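Local atomic coordinates of cadherin-23 (Mus musculus, PDB entry 5UZ8), a protein that probably mediates calcium-dependent adhesion and mechanotransduction in hearing, through a long extracellular row of cadherin repeats whose junctions bind calcium. Residues 27-32 against 68-73; 52-57 against 80-85; 74-79 against 104-109; 145-150 against 193-198. One frame throughout, in Å; residues are numbered along the deposited sequence. Where two conformers were deposited one is given.

Contact 1: 27-32 against 68-73; sequences TTLIAV and VIANRT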
loop_
_atom_site.group_PDB
_atom_site.type_symbol
_atom_site.label_atom_id
_atom_site.label_comp_id
_atom_site.label_asym_id
_atom_site.label_seq_id
_atom_site.Cartn_x
_atom_site.Cartn_y
_atom_site.Cartn_z
ATOM N N THR A 27 11.703 -31.847 -21.840
ATOM C CA THR A 27 12.442 -32.130 -20.621
ATOM C C THR A 27 12.121 -33.542 -20.150
ATOM O O THR A 27 10.945 -33.948 -20.154
ATOM C CB THR A 27 12.079 -31.143 -19.507
ATOM O OG1 THR A 27 12.457 -29.830 -19.910
ATOM C CG2 THR A 27 12.797 -31.470 -18.158
ATOM N N THR A 28 13.164 -34.286 -19.782
ATOM C CA THR A 28 12.979 -35.636 -19.286
ATOM C C THR A 28 12.375 -35.561 -17.893
ATOM O O THR A 28 12.908 -34.881 -17.004
ATOM C CB THR A 28 14.299 -36.420 -19.238
ATOM O OG1 THR A 28 14.792 -36.605 -20.570
ATOM C CG2 THR A 28 14.114 -37.775 -18.580
ATOM N N LEU A 29 11.247 -36.228 -17.721
ATOM C CA LEU A 29 10.544 -36.209 -16.452
ATOM C C LEU A 29 10.833 -37.463 -15.626
ATOM O O LEU A 29 10.956 -37.379 -14.413
ATOM C CB LEU A 29 9.069 -36.084 -16.680
ATOM C CG LEU A 29 8.623 -34.880 -17.500
ATOM C CD1 LEU A 29 7.104 -34.902 -17.568
ATOM C CD2 LEU A 29 9.137 -33.582 -16.923
ATOM N N ILE A 30 10.901 -38.610 -16.282
ATOM C CA ILE A 30 11.214 -39.871 -15.623
ATOM C C ILE A 30 11.619 -40.837 -16.698
ATOM O O ILE A 30 11.187 -40.712 -17.826
ATOM C CB ILE A 30 10.012 -40.405 -14.810
ATOM C CG1 ILE A 30 10.424 -41.584 -13.913
ATOM C CG2 ILE A 30 8.794 -40.749 -15.696
ATOM C CD1 ILE A 30 9.328 -41.921 -12.907
ATOM N N ALA A 31 12.477 -41.790 -16.354
ATOM C CA ALA A 31 12.804 -42.864 -17.270
ATOM C C ALA A 31 12.606 -44.183 -16.585
ATOM O O ALA A 31 13.159 -44.396 -15.508
ATOM C CB ALA A 31 14.230 -42.738 -17.740
ATOM N N VAL A 32 11.782 -45.028 -17.190
ATOM C CA VAL A 32 11.495 -46.356 -16.655
ATOM C C VAL A 32 11.957 -47.393 -17.661
ATOM O O VAL A 32 12.216 -47.071 -18.824
ATOM C CB VAL A 32 10.007 -46.533 -16.334
ATOM C CG1 VAL A 32 9.514 -45.431 -15.420
ATOM C CG2 VAL A 32 9.163 -46.597 -17.594
ATOM N N VAL A 68 10.169 -40.655 -20.477
ATOM C CA VAL A 68 8.974 -39.825 -20.504
ATOM C C VAL A 68 9.430 -38.377 -20.414
ATOM O O VAL A 68 10.194 -38.013 -19.505
ATOM C CB VAL A 68 8.032 -40.151 -19.334
ATOM C CG1 VAL A 68 6.822 -39.225 -19.342
ATOM C CG2 VAL A 68 7.604 -41.623 -19.401
ATOM N N ILE A 69 8.958 -37.585 -21.371
ATOM C CA ILE A 69 9.300 -36.172 -21.479
ATOM C C ILE A 69 8.054 -35.295 -21.358
ATOM O O ILE A 69 6.920 -35.749 -21.549
ATOM C CB ILE A 69 10.040 -35.863 -22.797
ATOM C CG1 ILE A 69 9.111 -36.054 -24.021
ATOM C CG2 ILE A 69 11.286 -36.730 -22.913
ATOM C CD1 ILE A 69 9.749 -35.826 -25.384
ATOM N N ALA A 70 8.288 -34.030 -21.035
ATOM C CA ALA A 70 7.236 -33.033 -20.985
ATOM C C ALA A 70 6.630 -32.740 -22.375
ATOM O O ALA A 70 7.349 -32.560 -23.365
ATOM C CB ALA A 70 7.759 -31.747 -20.333
ATOM N N ASN A 71 5.299 -32.698 -22.412
ATOM C CA ASN A 71 4.515 -32.243 -23.531
ATOM C C ASN A 71 4.121 -30.794 -23.233
ATOM O O ASN A 71 4.965 -29.927 -23.387
ATOM C CB ASN A 71 3.352 -33.201 -23.815
ATOM C CG ASN A 71 2.552 -32.826 -25.044
ATOM O OD1 ASN A 71 2.894 -31.892 -25.778
ATOM N ND2 ASN A 71 1.485 -33.588 -25.309
ATOM N N ARG A 72 2.884 -30.525 -22.813
ATOM C CA ARG A 72 2.572 -29.197 -22.326
ATOM C C ARG A 72 3.321 -28.952 -21.019
ATOM O O ARG A 72 3.577 -29.877 -20.239
ATOM C CB ARG A 72 1.066 -29.000 -22.163
ATOM C CG ARG A 72 0.369 -28.964 -23.499
ATOM C CD ARG A 72 -1.135 -29.034 -23.371
ATOM N NE ARG A 72 -1.728 -28.960 -24.698
ATOM C CZ ARG A 72 -1.774 -29.955 -25.582
ATOM N NH1 ARG A 72 -1.291 -31.178 -25.287
ATOM N NH2 ARG A 72 -2.331 -29.716 -26.777
ATOM N N THR A 73 3.687 -27.695 -20.794
ATOM C CA THR A 73 4.261 -27.336 -19.495
ATOM C C THR A 73 3.188 -27.344 -18.420
ATOM O O THR A 73 2.062 -26.950 -18.649
ATOM C CB THR A 73 4.905 -25.948 -19.497
ATOM O OG1 THR A 73 3.942 -24.979 -19.945
ATOM C CG2 THR A 73 6.103 -25.973 -20.394
#
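Residues 28-32 and 68-70, parts of strands 28-35 and 66-70, run antiparallel, at 165°, and they illustrate how a classic beta bulge is accommodated in the beta sandwich of a cadherin repeat. L29 and I30 both stand opposite V68. The pairing is non-hydrogen-bonded at T28 with I69 and hydrogen-bonded at I30 with V68, one residue out of step. V68 O takes L29 N at 2.7 Å and, weakly, I30 N. V68 N returns a bond to I30 O at 2.8 Å. Beyond the bulge A70 N is held by T27 O, also at 2.8 Å, and the same oxygen receives a CA-H...O contact from I69 CA.

The extra residue turns L29 inward. Its CG stands anti to the carbonyl carbon (chi1 -56°), which brings CG to 3.7 Å from A70 N; beyond it CD2 meets A70 CB at 4.1 Å. Around this branch lie V58, V19 and L104, so the leucine also reaches strands of both sheets. An alanine here would keep the CB contact with V68 O but would probably open a gap beside A70 and take from V19, V58 and L104 one of the side chains they pack on. On the face with V68, the I30 side chain lies beside that valine and points the same way, while its outer end leads off toward V102 and L104. T28 and I69 share the other face, where I69 CG2 lies 4.1 Å from T28 CA. The closest apolar meeting of the I30-V68 pair is CG2 of the isoleucine against CB of the valine, at 3.8 Å.

Contact 2: 52-57 against 80-85; sequences LTPPGY and HWLNFT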
loop_
_atom_site.group_PDB
_atom_site.type_symbol
_atom_site.label_atom_id
_atom_site.label_comp_id
_atom_site.label_asym_id
_atom_site.label_seq_id
_atom_site.Cartn_x
_atom_site.Cartn_y
_atom_site.Cartn_z
ATOM N N LEU A 52 -3.730 -41.033 -18.818
ATOM C CA LEU A 52 -3.060 -39.804 -18.384
ATOM C C LEU A 52 -4.025 -38.947 -17.597
ATOM O O LEU A 52 -5.048 -38.524 -18.137
ATOM C CB LEU A 52 -2.494 -39.007 -19.549
ATOM C CG LEU A 52 -1.109 -39.501 -20.019
ATOM C CD1 LEU A 52 -1.206 -40.923 -20.543
ATOM C CD2 LEU A 52 -0.612 -38.551 -21.085
ATOM N N THR A 53 -3.676 -38.697 -16.336
ATOM C CA THR A 53 -4.573 -38.060 -15.376
ATOM C C THR A 53 -3.847 -36.958 -14.606
ATOM O O THR A 53 -3.123 -37.287 -13.648
ATOM C CB THR A 53 -5.107 -39.150 -14.393
ATOM O OG1 THR A 53 -5.860 -40.107 -15.145
ATOM C CG2 THR A 53 -6.050 -38.550 -13.367
ATOM N N PRO A 54 -3.982 -35.672 -14.991
ATOM C CA PRO A 54 -4.723 -35.176 -16.180
ATOM C C PRO A 54 -3.956 -35.355 -17.504
ATOM O O PRO A 54 -2.731 -35.566 -17.470
ATOM C CB PRO A 54 -4.827 -33.675 -15.884
ATOM C CG PRO A 54 -3.532 -33.367 -15.143
ATOM C CD PRO A 54 -3.183 -34.606 -14.362
ATOM N N PRO A 55 -4.652 -35.210 -18.661
ATOM C CA PRO A 55 -3.960 -35.431 -19.920
ATOM C C PRO A 55 -3.193 -34.204 -20.419
ATOM O O PRO A 55 -3.407 -33.072 -19.960
ATOM C CB PRO A 55 -5.104 -35.775 -20.891
ATOM C CG PRO A 55 -6.273 -35.008 -20.372
ATOM C CD PRO A 55 -6.107 -35.061 -18.867
ATOM N N GLY A 56 -2.295 -34.449 -21.361
ATOM C CA GLY A 56 -1.658 -33.380 -22.095
ATOM C C GLY A 56 -0.252 -32.982 -21.714
ATOM O O GLY A 56 0.355 -32.188 -22.441
ATOM N N TYR A 57 0.276 -33.514 -20.603
ATOM C CA TYR A 57 1.514 -33.035 -20.035
ATOM C C TYR A 57 2.735 -33.921 -20.209
ATOM O O TYR A 57 3.868 -33.451 -19.953
ATOM C CB TYR A 57 1.354 -32.703 -18.554
ATOM C CG TYR A 57 0.287 -31.653 -18.271
ATOM C CD1 TYR A 57 0.593 -30.285 -18.296
ATOM C CD2 TYR A 57 -0.987 -32.026 -17.928
ATOM C CE1 TYR A 57 -0.369 -29.336 -18.004
ATOM C CE2 TYR A 57 -1.965 -31.079 -17.662
ATOM C CZ TYR A 57 -1.635 -29.741 -17.692
ATOM O OH TYR A 57 -2.589 -28.807 -17.415
ATOM N N HIS A 80 -1.178 -30.604 -9.173
ATOM C CA HIS A 80 -0.190 -31.081 -8.186
ATOM C C HIS A 80 0.434 -32.434 -8.521
ATOM O O HIS A 80 1.537 -32.718 -8.062
ATOM C CB HIS A 80 -0.795 -31.096 -6.770
ATOM C CG HIS A 80 -1.096 -29.734 -6.215
ATOM N ND1 HIS A 80 -1.777 -29.548 -5.030
ATOM C CD2 HIS A 80 -0.799 -28.497 -6.680
ATOM C CE1 HIS A 80 -1.891 -28.249 -4.793
ATOM N NE2 HIS A 80 -1.328 -27.589 -5.793
ATOM N N TRP A 81 -0.262 -33.273 -9.295
ATOM C CA TRP A 81 0.214 -34.610 -9.635
ATOM C C TRP A 81 -0.068 -34.916 -11.111
ATOM O O TRP A 81 -1.156 -34.653 -11.598
ATOM C CB TRP A 81 -0.487 -35.657 -8.745
ATOM C CG TRP A 81 -0.024 -35.560 -7.322
ATOM C CD1 TRP A 81 -0.565 -34.809 -6.351
ATOM C CD2 TRP A 81 1.111 -36.218 -6.749
ATOM N NE1 TRP A 81 0.162 -34.942 -5.165
ATOM C CE2 TRP A 81 1.200 -35.808 -5.398
ATOM C CE3 TRP A 81 2.055 -37.139 -7.240
ATOM C CZ2 TRP A 81 2.191 -36.272 -4.539
ATOM C CZ3 TRP A 81 3.058 -37.606 -6.374
ATOM C CH2 TRP A 81 3.115 -37.170 -5.046
ATOM N N LEU A 82 0.928 -35.425 -11.822
ATOM C CA LEU A 82 0.705 -35.995 -13.152
ATOM C C LEU A 82 0.805 -37.508 -12.998
ATOM O O LEU A 82 1.906 -38.037 -12.822
ATOM C CB LEU A 82 1.738 -35.511 -14.154
ATOM C CG LEU A 82 1.692 -34.017 -14.460
ATOM C CD1 LEU A 82 2.866 -33.589 -15.327
ATOM C CD2 LEU A 82 0.351 -33.650 -15.067
ATOM N N ASN A 83 -0.338 -38.189 -13.061
ATOM C CA ASN A 83 -0.371 -39.641 -12.920
ATOM C C ASN A 83 -0.695 -40.294 -14.264
ATOM O O ASN A 83 -1.452 -39.751 -15.089
ATOM C CB ASN A 83 -1.383 -40.044 -11.837
ATOM C CG ASN A 83 -1.105 -39.363 -10.508
ATOM O OD1 ASN A 83 0.047 -39.040 -10.190
ATOM N ND2 ASN A 83 -2.149 -39.081 -9.753
ATOM N N PHE A 84 -0.113 -41.474 -14.483
ATOM C CA PHE A 84 -0.366 -42.240 -15.674
ATOM C C PHE A 84 0.129 -43.666 -15.472
ATOM O O PHE A 84 0.706 -44.002 -14.435
ATOM C CB PHE A 84 0.268 -41.593 -16.922
ATOM C CG PHE A 84 1.726 -41.345 -16.806
ATOM C CD1 PHE A 84 2.202 -40.208 -16.141
ATOM C CD2 PHE A 84 2.646 -42.238 -17.343
ATOM C CE1 PHE A 84 3.552 -39.958 -16.059
ATOM C CE2 PHE A 84 4.014 -41.992 -17.242
ATOM C CZ PHE A 84 4.463 -40.849 -16.600
ATOM N N THR A 85 -0.132 -44.479 -16.471
ATOM C CA THR A 85 0.261 -45.867 -16.488
ATOM C C THR A 85 1.221 -46.072 -17.638
ATOM O O THR A 85 0.975 -45.577 -18.745
ATOM C CB THR A 85 -0.977 -46.717 -16.712
ATOM O OG1 THR A 85 -1.823 -46.609 -15.574
ATOM C CG2 THR A 85 -0.639 -48.156 -16.926
HETATM O O HOH W 1 -3.624 -35.980 -11.144
HETATM O O HOH W 2 -0.605 -37.133 -16.362
#
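N83 O is gripped twice: T53 N donates to it at 2.8 Å, and a water that also bonds P54 O donates a second hydrogen bond. T53 O is held in the same way, by N83 N at 3.0 Å and by another water that it shares with W81 O. Here, at the end of strand 46-53, the two waters extend the pairing. T53 and N83 form a hydrogen-bonded pair, and the chain then leaves the strand through a cis peptide before P54.

The side chains gather on L82. Its CD2 meets P54 CD at 3.7 Å and Y57 CD2 at 3.6 Å, and its axis crosses both partners at about a right angle. L82 CD1 rests against Y57 CB, so both branches of the leucine touch Y57. Farther along, L52 CD1 packs on F84 CB at 4.0 Å, while the F84 ring leads away to pack on V102 and L104.

Strand 46-53, an outermost strand of its sheet, is joined here to strand 81-89 in the beta sandwich of a cadherin repeat, with strand 97-107 next. The loop at 54-57 carries the chain across to strand 58-60 of the facing sheet, whose V58 touches L52, L82 and F84.

Contact 3: 74-79 against 104-109; sequences VDYEEV and LEIVDI. With CA (calcium ion), chain J; CA (calcium ion), chain K.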
loop_
_atom_site.group_PDB
_atom_site.type_symbol
_atom_site.label_atom_id
_atom_site.label_comp_id
_atom_site.label_asym_id
_atom_site.label_seq_id
_atom_site.Cartn_x
_atom_site.Cartn_y
_atom_site.Cartn_z
ATOM N N VAL A 74 3.565 -27.834 -17.252
ATOM C CA VAL A 74 2.644 -27.970 -16.121
ATOM C C VAL A 74 2.790 -26.772 -15.178
ATOM O O VAL A 74 3.884 -26.209 -15.030
ATOM C CB VAL A 74 2.882 -29.302 -15.383
ATOM C CG1 VAL A 74 4.162 -29.292 -14.559
ATOM C CG2 VAL A 74 1.688 -29.678 -14.530
ATOM N N ASP A 75 1.670 -26.402 -14.592
ATOM C CA ASP A 75 1.540 -25.290 -13.669
ATOM C C ASP A 75 1.093 -25.842 -12.301
ATOM O O ASP A 75 -0.003 -26.383 -12.177
ATOM C CB ASP A 75 0.475 -24.343 -14.224
ATOM C CG ASP A 75 0.267 -23.090 -13.359
ATOM O OD1 ASP A 75 0.969 -22.884 -12.343
ATOM O OD2 ASP A 75 -0.628 -22.309 -13.702
ATOM N N TYR A 76 1.929 -25.676 -11.276
ATOM C CA TYR A 76 1.607 -26.136 -9.932
ATOM C C TYR A 76 0.316 -25.495 -9.447
ATOM O O TYR A 76 -0.433 -26.110 -8.722
ATOM C CB TYR A 76 2.742 -25.824 -8.933
ATOM C CG TYR A 76 2.467 -26.364 -7.557
ATOM C CD1 TYR A 76 2.746 -27.717 -7.233
ATOM C CD2 TYR A 76 1.900 -25.564 -6.575
ATOM C CE1 TYR A 76 2.482 -28.207 -5.977
ATOM C CE2 TYR A 76 1.652 -26.060 -5.321
ATOM C CZ TYR A 76 1.926 -27.370 -5.036
ATOM O OH TYR A 76 1.659 -27.843 -3.788
ATOM N N GLU A 77 0.061 -24.259 -9.859
ATOM C CA GLU A 77 -1.162 -23.601 -9.455
ATOM C C GLU A 77 -2.432 -24.238 -10.062
ATOM O O GLU A 77 -3.517 -23.929 -9.595
ATOM C CB GLU A 77 -1.087 -22.088 -9.703
ATOM C CG GLU A 77 -0.246 -21.336 -8.685
ATOM C CD GLU A 77 1.245 -21.692 -8.667
ATOM O OE1 GLU A 77 1.681 -22.116 -7.599
ATOM O OE2 GLU A 77 1.998 -21.519 -9.668
ATOM N N GLU A 78 -2.272 -25.152 -11.046
ATOM C CA GLU A 78 -3.392 -25.907 -11.644
ATOM C C GLU A 78 -3.338 -27.399 -11.332
ATOM O O GLU A 78 -4.377 -28.034 -11.184
ATOM C CB GLU A 78 -3.387 -25.737 -13.168
ATOM C CG GLU A 78 -3.642 -24.316 -13.632
ATOM C CD GLU A 78 -4.986 -23.788 -13.169
ATOM O OE1 GLU A 78 -5.892 -24.606 -12.893
ATOM O OE2 GLU A 78 -5.144 -22.559 -13.065
ATOM N N VAL A 79 -2.132 -27.957 -11.258
ATOM C CA VAL A 79 -1.927 -29.405 -11.161
ATOM C C VAL A 79 -0.846 -29.739 -10.134
ATOM O O VAL A 79 0.261 -29.242 -10.238
ATOM C CB VAL A 79 -1.464 -29.946 -12.526
ATOM C CG1 VAL A 79 -1.107 -31.428 -12.466
ATOM C CG2 VAL A 79 -2.505 -29.638 -13.604
ATOM N N LEU A 104 3.972 -38.497 -10.817
ATOM C CA LEU A 104 4.904 -37.387 -10.859
ATOM C C LEU A 104 4.426 -36.277 -9.937
ATOM O O LEU A 104 3.317 -35.744 -10.099
ATOM C CB LEU A 104 5.110 -36.859 -12.288
ATOM C CG LEU A 104 5.580 -37.863 -13.318
ATOM C CD1 LEU A 104 5.657 -37.170 -14.685
ATOM C CD2 LEU A 104 6.900 -38.493 -12.929
ATOM N N GLU A 105 5.268 -35.948 -8.970
ATOM C CA GLU A 105 4.954 -34.996 -7.908
ATOM C C GLU A 105 5.390 -33.614 -8.377
ATOM O O GLU A 105 6.577 -33.350 -8.525
ATOM C CB GLU A 105 5.714 -35.390 -6.645
ATOM C CG GLU A 105 5.504 -34.511 -5.411
ATOM C CD GLU A 105 6.171 -35.101 -4.174
ATOM O OE1 GLU A 105 6.957 -36.061 -4.287
ATOM O OE2 GLU A 105 5.896 -34.629 -3.077
ATOM N N ILE A 106 4.428 -32.749 -8.654
ATOM C CA ILE A 106 4.767 -31.418 -9.152
ATOM C C ILE A 106 5.263 -30.550 -7.985
ATOM O O ILE A 106 4.683 -30.560 -6.897
ATOM C CB ILE A 106 3.589 -30.777 -9.918
ATOM C CG1 ILE A 106 3.058 -31.709 -11.011
ATOM C CG2 ILE A 106 4.006 -29.467 -10.554
ATOM C CD1 ILE A 106 4.151 -32.283 -11.891
ATOM N N VAL A 107 6.332 -29.792 -8.225
ATOM C CA VAL A 107 6.980 -28.981 -7.191
ATOM C C VAL A 107 6.720 -27.519 -7.509
ATOM O O VAL A 107 6.954 -27.066 -8.637
ATOM C CB VAL A 107 8.480 -29.229 -7.187
ATOM C CG1 VAL A 107 9.188 -28.343 -6.169
ATOM C CG2 VAL A 107 8.749 -30.699 -6.895
ATOM N N ASP A 108 6.212 -26.798 -6.518
ATOM C CA ASP A 108 5.936 -25.368 -6.642
ATOM C C ASP A 108 7.250 -24.606 -6.795
ATOM O O ASP A 108 8.217 -24.844 -6.046
ATOM C CB ASP A 108 5.217 -24.920 -5.359
ATOM C CG ASP A 108 4.807 -23.455 -5.341
ATOM O OD1 ASP A 108 4.406 -22.892 -6.397
ATOM O OD2 ASP A 108 4.807 -22.887 -4.211
ATOM N N ILE A 109 7.266 -23.657 -7.713
ATOM C CA ILE A 109 8.318 -22.625 -7.771
ATOM C C ILE A 109 7.690 -21.257 -7.496
ATOM O O ILE A 109 6.475 -21.083 -7.598
ATOM C CB ILE A 109 9.100 -22.617 -9.123
ATOM C CG1 ILE A 109 8.282 -21.982 -10.241
ATOM C CG2 ILE A 109 9.578 -24.020 -9.490
ATOM C CD1 ILE A 109 8.945 -21.977 -11.615
HETATM CA CA CA J . 4.094 -21.522 -8.137
HETATM CA CA CA K . 2.814 -21.535 -11.791
HETATM O O HOH W 3 1.690 -19.476 -12.041
HETATM O O HOH W 4 2.878 -21.548 -14.244
#
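The Y76 ring has D108 CB over one face, 3.7 Å from the ring centroid and 16° off its normal, a CH-pi contact displaced toward the rim. H80 stacks on the opposite face. At the edge, I106 O lies 3.4 Å from CE1, with I106 CG2 and E77 OE1 near the ring plane too. The D108 carboxylate is turned 27° from the ring. The tyrosine is thereby clamped in the middle of a calcium-binding cadherin linker, between a DXE motif (D75-Y76-E77) and the start of a DXNDN motif (D108 onward).

The acidic groups are shared out between two calcium ions. E77 is bent at chi2 (64°), and its carboxylate grips one ion through both OE1 and OE2 while OE2 bridges to the other. The first ion also takes D108 OD1 at 2.2 Å and I109 O, with E21, D111 and D144 completing its shell; the second takes D75 OD1, two waters, E21 and D111. Crowding of E77 OE1 against D108 OD1, 3.1 Å apart, is tolerable because both bind the same metal. D108 OD2 is turned to S145.

Away from the metals, V74 CG1 and I106 CD1 meet tip to tip at 4.0 Å. The loop itself contains an Asx turn: D75 OD1, bound to calcium at 2.4 Å, also accepts E77 N at 3.0 Å, from above the carboxylate plane.

Contact 4: 145-150 against 193-198; sequences SGNFAL and DNPGDV. With CA (calcium ion), chain I.
N147 ND2 donates two hydrogen bonds across the contact, both 2.9 Å long: one to P195 O, met on a lone pair, and one to N194 OD1. Both acceptors lie close to the N147 amide plane. The N147 chi1 is -146°, away from a staggered value, perhaps the price of reaching both acceptors. The two amides stand 77° apart. N194, whose CG is anti to the backbone N (chi1 -167°), presents that carbon to the edge of the F148 ring, 3.5 Å from CD1. Its ND2 donates to D197 OD2 and N201 O, so both polar ends of the amide are engaged. An alanine in place of N147 would probably leave P195 O and N194 OD1 without this donor and hold the two loops together less firmly.

L150 CB packs on P195 CD at 3.8 Å, while P195 occupies the type II turn from N194 to D197. D193 OD1 accepts from R203 N. D193 OD2 binds calcium at 2.3 Å, beside F148 O at 2.4 Å. With N110, N112, D142 and D144 these ligands form a calcium site of the kind found where one cadherin repeat meets the next.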
loop_
_atom_site.group_PDB
_atom_site.type_symbol
_atom_site.label_atom_id
_atom_site.label_comp_id
_atom_site.label_asym_id
_atom_site.label_seq_id
_atom_site.Cartn_x
_atom_site.Cartn_y
_atom_site.Cartn_z
ATOM N N SER A 145 2.499 -21.435 -2.974
ATOM C CA SER A 145 2.269 -22.215 -1.780
ATOM C C SER A 145 3.437 -22.089 -0.795
ATOM O O SER A 145 4.555 -21.718 -1.151
ATOM C CB SER A 145 2.012 -23.666 -2.156
ATOM O OG SER A 145 0.779 -23.727 -2.921
ATOM N N GLY A 146 3.144 -22.377 0.460
ATOM C CA GLY A 146 4.169 -22.411 1.485
ATOM C C GLY A 146 4.880 -21.070 1.574
ATOM O O GLY A 146 4.240 -20.052 1.499
ATOM N N ASN A 147 6.192 -21.101 1.775
ATOM C CA ASN A 147 6.978 -19.857 1.974
ATOM C C ASN A 147 6.886 -18.897 0.794
ATOM O O ASN A 147 6.907 -17.685 0.979
ATOM C CB ASN A 147 8.447 -20.130 2.276
ATOM C CG ASN A 147 9.025 -19.106 3.222
ATOM O OD1 ASN A 147 8.606 -19.083 4.387
ATOM N ND2 ASN A 147 9.956 -18.261 2.764
ATOM N N PHE A 148 6.754 -19.454 -0.407
ATOM C CA PHE A 148 6.620 -18.662 -1.602
ATOM C C PHE A 148 5.360 -17.811 -1.669
ATOM O O PHE A 148 5.266 -16.912 -2.519
ATOM C CB PHE A 148 6.678 -19.596 -2.824
ATOM C CG PHE A 148 7.980 -20.308 -3.008
ATOM C CD1 PHE A 148 9.187 -19.815 -2.488
ATOM C CD2 PHE A 148 8.026 -21.436 -3.813
ATOM C CE1 PHE A 148 10.381 -20.464 -2.728
ATOM C CE2 PHE A 148 9.218 -22.078 -4.072
ATOM C CZ PHE A 148 10.413 -21.606 -3.522
ATOM N N ALA A 149 4.388 -18.080 -0.795
ATOM C CA ALA A 149 3.138 -17.291 -0.737
ATOM C C ALA A 149 2.965 -16.520 0.590
ATOM O O ALA A 149 1.905 -15.897 0.806
ATOM C CB ALA A 149 1.942 -18.209 -0.970
ATOM N N LEU A 150 3.978 -16.557 1.457
ATOM C CA LEU A 150 3.980 -15.751 2.653
ATOM C C LEU A 150 4.445 -14.361 2.276
ATOM O O LEU A 150 5.405 -14.229 1.521
ATOM C CB LEU A 150 4.890 -16.322 3.723
ATOM C CG LEU A 150 4.474 -17.679 4.267
ATOM C CD1 LEU A 150 5.402 -18.091 5.404
ATOM C CD2 LEU A 150 3.026 -17.603 4.763
ATOM N N ASP A 193 7.274 -11.453 -1.076
ATOM C CA ASP A 193 7.022 -12.827 -0.693
ATOM C C ASP A 193 8.299 -13.523 -0.222
ATOM O O ASP A 193 9.352 -12.899 -0.159
ATOM C CB ASP A 193 6.287 -13.582 -1.830
ATOM C CG ASP A 193 7.165 -13.862 -3.023
ATOM O OD1 ASP A 193 8.417 -13.758 -2.929
ATOM O OD2 ASP A 193 6.584 -14.240 -4.058
ATOM N N ASN A 194 8.191 -14.813 0.105
ATOM C CA ASN A 194 9.314 -15.711 0.338
ATOM C C ASN A 194 10.306 -15.203 1.404
ATOM O O ASN A 194 11.508 -15.049 1.144
ATOM C CB ASN A 194 10.027 -16.041 -1.013
ATOM C CG ASN A 194 10.996 -17.210 -0.919
ATOM O OD1 ASN A 194 10.938 -18.042 -0.008
ATOM N ND2 ASN A 194 11.912 -17.282 -1.908
ATOM N N PRO A 195 9.776 -14.878 2.605
ATOM C CA PRO A 195 10.625 -14.276 3.624
ATOM C C PRO A 195 11.811 -15.150 4.016
ATOM O O PRO A 195 11.743 -16.380 4.012
ATOM C CB PRO A 195 9.640 -14.013 4.797
ATOM C CG PRO A 195 8.576 -15.061 4.607
ATOM C CD PRO A 195 8.413 -15.144 3.101
ATOM N N GLY A 196 12.929 -14.493 4.285
ATOM C CA GLY A 196 14.142 -15.141 4.708
ATOM C C GLY A 196 15.023 -15.651 3.575
ATOM O O GLY A 196 16.176 -15.974 3.805
ATOM N N ASP A 197 14.506 -15.746 2.353
ATOM C CA ASP A 197 15.309 -16.288 1.243
ATOM C C ASP A 197 16.161 -15.128 0.692
ATOM O O ASP A 197 16.011 -13.957 1.104
ATOM C CB ASP A 197 14.365 -16.915 0.189
ATOM C CG ASP A 197 15.051 -17.945 -0.741
ATOM O OD1 ASP A 197 16.299 -18.026 -0.786
ATOM O OD2 ASP A 197 14.323 -18.669 -1.458
ATOM N N VAL A 198 17.085 -15.443 -0.204
ATOM C CA VAL A 198 17.897 -14.399 -0.847
ATOM C C VAL A 198 17.044 -13.508 -1.739
ATOM O O VAL A 198 16.046 -13.966 -2.297
ATOM C CB VAL A 198 19.083 -14.967 -1.675
ATOM C CG1 VAL A 198 20.224 -15.363 -0.743
ATOM C CG2 VAL A 198 18.654 -16.127 -2.573
HETATM CA CA CA I . 5.063 -15.878 -4.669
#

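Contacts 1, 2 and 3 belong to one repeat, and contact 4 to the next. The 27-32/68-73 pair joins contact 2 through N71 N and Y57 O, 2.9 Å apart, and contact 3 through L29 and I30 packing on L104. Contacts 2 and 3 share a sheet, with L104 N 2.9 Å from L82 O. Calcium gathers where contact 3 faces contact 4: the two ions of contact 3 are 3.9 Å apart, and the ion of contact 4 is 6.7 Å from the nearer one. D108 OD2 lies 3.0 Å from S145 N, tying the repeats directly. Contact 1, about 16 Å from contact 4 at the nearest atoms, stays within the sandwich.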